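Local coordinates for LP15968p (Drosophila melanogaster, PDB 3MN8), which is a zinc metallocarboxypeptidase that releases C-terminal arginine or lysine from peptides and proteins, here as its first carboxypeptidase-like domain, at residues N278-H281 with W282-S286. Residues are numbered along the deposited sequence; the frame is centred on the assembly and turned at random.
Sequences NGAH and WYELS. With GEM ((2-guanidinoethylmercapto)succinic acid), chain G.
Gly279 O and Tyr283 O both face the guanidinium end of the inhibitor (2-guanidinoethylmercapto)succinic acid, and its N2 donates to both; N4 adds a weak bond to Tyr283 O. Gly279 O also accepts from Tyr283 N at 3.0 Å; the same carbonyl oxygen thus serves both the helix end and the inhibitor. One residue earlier, Trp282 N bonds to Asn278 O. Asn278 is the N-cap: its OD1 takes His281 N at 3.2 Å, the N-H coming from above the carbonyl plane, and also accepts from Ser240 N. In this M14 carboxypeptidase domain, helix 279-282 follows the edge strand 276-278 of the mixed sheet and lines the pocket that probably receives the C-terminal arginine or lysine side chain of the substrate. Tyr283 has CG between its backbone N and carbonyl carbon (chi1 56°), which turns one ring face to the inhibitor: N2 lies over the ring centre, 3.5 Å from Tyr283 CD1. Tyr283 CE2 sits over one face of the Trp282 indole, toward the rim, while Trp282 NE1 lies at the tyrosine's edge. On the six-membered ring of the indole, Trp282 CE3 and CZ3 meet inhibitor C5 obliquely, each at 3.2 Å. With an alanine at Tyr283, N2 would probably be left without the ring face against it, and the part of the indole face that CE2 covers would be bared. Leu285 CD2 packs near N4 of the inhibitor. Away from the inhibitor, Glu284 CG rests on Ala280 CB at 3.6 Å, its extended chain carrying OE1 to Ser230 OG.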
ATOM      1  N   ASN A 278      15.229  -2.769   6.247  1.00 47.91           N
ATOM      2  CA  ASN A 278      14.984  -3.717   5.182  1.00 32.43           C
ATOM      3  C   ASN A 278      14.375  -4.949   5.831  1.00 49.88           C
ATOM      4  O   ASN A 278      14.861  -5.400   6.877  1.00 63.01           O
ATOM      5  CB  ASN A 278      16.312  -4.048   4.504  1.00 23.93           C
ATOM      6  CG  ASN A 278      16.206  -5.175   3.523  1.00 39.41           C
ATOM      7  OD1 ASN A 278      16.953  -6.146   3.624  1.00 49.00           O
ATOM      8  ND2 ASN A 278      15.297  -5.059   2.550  1.00 28.18           N
ATOM      9  N   GLY A 279      13.303  -5.482   5.245  1.00 35.07           N
ATOM     10  CA  GLY A 279      12.666  -6.668   5.802  1.00 33.70           C
ATOM     11  C   GLY A 279      13.680  -7.747   6.172  1.00 44.20           C
ATOM     12  O   GLY A 279      13.845  -8.108   7.353  1.00 34.92           O
ATOM     13  N   ALA A 280      14.370  -8.247   5.150  1.00 36.67           N
ATOM     14  CA  ALA A 280      15.366  -9.298   5.321  1.00 35.82           C
ATOM     15  C   ALA A 280      16.362  -8.979   6.429  1.00 43.94           C
ATOM     16  O   ALA A 280      16.639  -9.829   7.276  1.00 51.36           O
ATOM     17  CB  ALA A 280      16.101  -9.539   4.006  1.00 38.82           C
ATOM     18  N   HIS A 281      16.908  -7.760   6.409  1.00 45.89           N
ATOM     19  CA  HIS A 281      17.906  -7.351   7.394  1.00 36.25           C
ATOM     20  C   HIS A 281      17.354  -7.421   8.814  1.00 37.96           C
ATOM     21  O   HIS A 281      18.073  -7.785   9.746  1.00 46.00           O
ATOM     22  CB  HIS A 281      18.449  -5.953   7.111  1.00 43.23           C
ATOM     23  CG  HIS A 281      19.654  -5.614   7.929  1.00 51.06           C
ATOM     24  ND1 HIS A 281      19.575  -4.962   9.140  1.00 52.51           N
ATOM     25  CD2 HIS A 281      20.968  -5.871   7.726  1.00 57.18           C
ATOM     26  CE1 HIS A 281      20.789  -4.819   9.642  1.00 45.99           C
ATOM     27  NE2 HIS A 281      21.653  -5.365   8.804  1.00 54.71           N
ATOM     28  N   TRP A 282      16.086  -7.065   8.984  1.00 35.98           N
ATOM     29  CA  TRP A 282      15.432  -7.319  10.253  1.00 42.17           C
ATOM     30  C   TRP A 282      15.507  -8.824  10.523  1.00 46.56           C
ATOM     31  O   TRP A 282      16.310  -9.303  11.341  1.00 45.23           O
ATOM     32  CB  TRP A 282      13.980  -6.860  10.204  1.00 35.96           C
ATOM     33  CG  TRP A 282      13.303  -6.952  11.523  1.00 51.29           C
ATOM     34  CD1 TRP A 282      13.838  -7.420  12.692  1.00 40.65           C
ATOM     35  CD2 TRP A 282      11.957  -6.564  11.820  1.00 53.30           C
ATOM     36  NE1 TRP A 282      12.907  -7.344  13.699  1.00 43.03           N
ATOM     37  CE2 TRP A 282      11.742  -6.820  13.195  1.00 47.70           C
ATOM     38  CE3 TRP A 282      10.913  -6.022  11.059  1.00 45.76           C
ATOM     39  CZ2 TRP A 282      10.517  -6.564  13.823  1.00 29.19           C
ATOM     40  CZ3 TRP A 282       9.704  -5.763  11.683  1.00 40.44           C
ATOM     41  CH2 TRP A 282       9.518  -6.037  13.056  1.00 40.24           C
ATOM     42  N   TYR A 283      14.657  -9.559   9.817  1.00 40.77           N
ATOM     43  CA  TYR A 283      14.748 -11.013   9.746  1.00 44.98           C
ATOM     44  C   TYR A 283      13.983 -11.463   8.510  1.00 46.05           C
ATOM     45  O   TYR A 283      12.966 -10.860   8.145  1.00 35.97           O
ATOM     46  CB  TYR A 283      14.181 -11.678  11.002  1.00 43.36           C
ATOM     47  CG  TYR A 283      12.741 -11.280  11.312  1.00 52.10           C
ATOM     48  CD1 TYR A 283      11.665 -11.970  10.759  1.00 51.50           C
ATOM     49  CD2 TYR A 283      12.461 -10.217  12.156  1.00 49.56           C
ATOM     50  CE1 TYR A 283      10.354 -11.609  11.043  1.00 45.65           C
ATOM     51  CE2 TYR A 283      11.157  -9.853  12.437  1.00 48.89           C
ATOM     52  CZ  TYR A 283      10.109 -10.550  11.885  1.00 49.04           C
ATOM     53  OH  TYR A 283       8.811 -10.181  12.183  1.00 50.91           O
ATOM     54  N   GLU A 284      14.482 -12.513   7.858  1.00 49.74           N
ATOM     55  CA  GLU A 284      13.874 -12.982   6.619  1.00 46.77           C
ATOM     56  C   GLU A 284      12.578 -13.730   6.860  1.00 45.43           C
ATOM     57  O   GLU A 284      12.372 -14.367   7.895  1.00 45.71           O
ATOM     58  CB  GLU A 284      14.845 -13.828   5.783  1.00 38.93           C
ATOM     59  CG  GLU A 284      15.958 -13.005   5.135  1.00 43.06           C
ATOM     60  CD  GLU A 284      16.720 -13.768   4.062  1.00 51.73           C
ATOM     61  OE1 GLU A 284      17.779 -13.268   3.602  1.00 48.29           O
ATOM     62  OE2 GLU A 284      16.263 -14.868   3.677  1.00 59.13           O
ATOM     63  N   LEU A 285      11.690 -13.625   5.890  1.00 35.12           N
ATOM     64  CA  LEU A 285      10.452 -14.362   5.929  1.00 40.76           C
ATOM     65  C   LEU A 285      10.058 -14.563   4.481  1.00 40.71           C
ATOM     66  O   LEU A 285      10.454 -13.784   3.606  1.00 39.14           O
ATOM     67  CB  LEU A 285       9.395 -13.577   6.710  1.00 40.63           C
ATOM     68  CG  LEU A 285       8.827 -12.291   6.096  1.00 31.12           C
ATOM     69  CD1 LEU A 285       7.640 -12.642   5.233  1.00 19.52           C
ATOM     70  CD2 LEU A 285       8.421 -11.287   7.171  1.00 25.16           C
ATOM     71  N   SER A 286       9.303 -15.616   4.212  1.00 46.37           N
ATOM     72  CA  SER A 286       8.901 -15.880   2.840  1.00 43.32           C
ATOM     73  C   SER A 286       7.391 -15.952   2.690  1.00 42.18           C
ATOM     74  O   SER A 286       6.689 -16.335   3.628  1.00 49.93           O
ATOM     75  CB  SER A 286       9.565 -17.150   2.324  1.00 39.72           C
ATOM     76  OG  SER A 286      10.975 -17.016   2.401  1.00 51.73           O
TER
HETATM   77  C8  GEM G 601       6.635  -9.448  10.211  1.00 57.00           C
HETATM   78  S7  GEM G 601       6.306  -8.533   8.731  1.00 57.42           S
HETATM   79  C6  GEM G 601       7.434  -7.183   8.927  1.00 51.59           C
HETATM   80  C5  GEM G 601       8.877  -7.619   9.171  1.00 34.21           C
HETATM   81  N3  GEM G 601       9.372  -8.207   7.936  1.00 36.03           N
HETATM   82  C1  GEM G 601      10.515  -8.864   7.766  1.00 43.13           C
HETATM   83  N4  GEM G 601      10.838  -9.349   6.574  1.00 32.44           N
HETATM   84  N2  GEM G 601      11.340  -9.043   8.792  1.00 48.23           N
HETATM   85  C9  GEM G 601       5.928 -10.771  10.084  1.00 64.36           C
HETATM   86  O14 GEM G 601       5.193 -10.954   9.088  1.00 32.86           O
HETATM   87  O15 GEM G 601       6.104 -11.641  10.964  1.00 65.33           O
HETATM   88  C10 GEM G 601       6.230  -8.700  11.492  1.00 45.92           C
HETATM   89  C11 GEM G 601       4.739  -8.486  11.724  1.00 54.16           C
HETATM   90  O12 GEM G 601       4.361  -7.327  12.023  1.00 39.20           O
HETATM   91  O13 GEM G 601       3.946  -9.460  11.649  1.00 33.28           O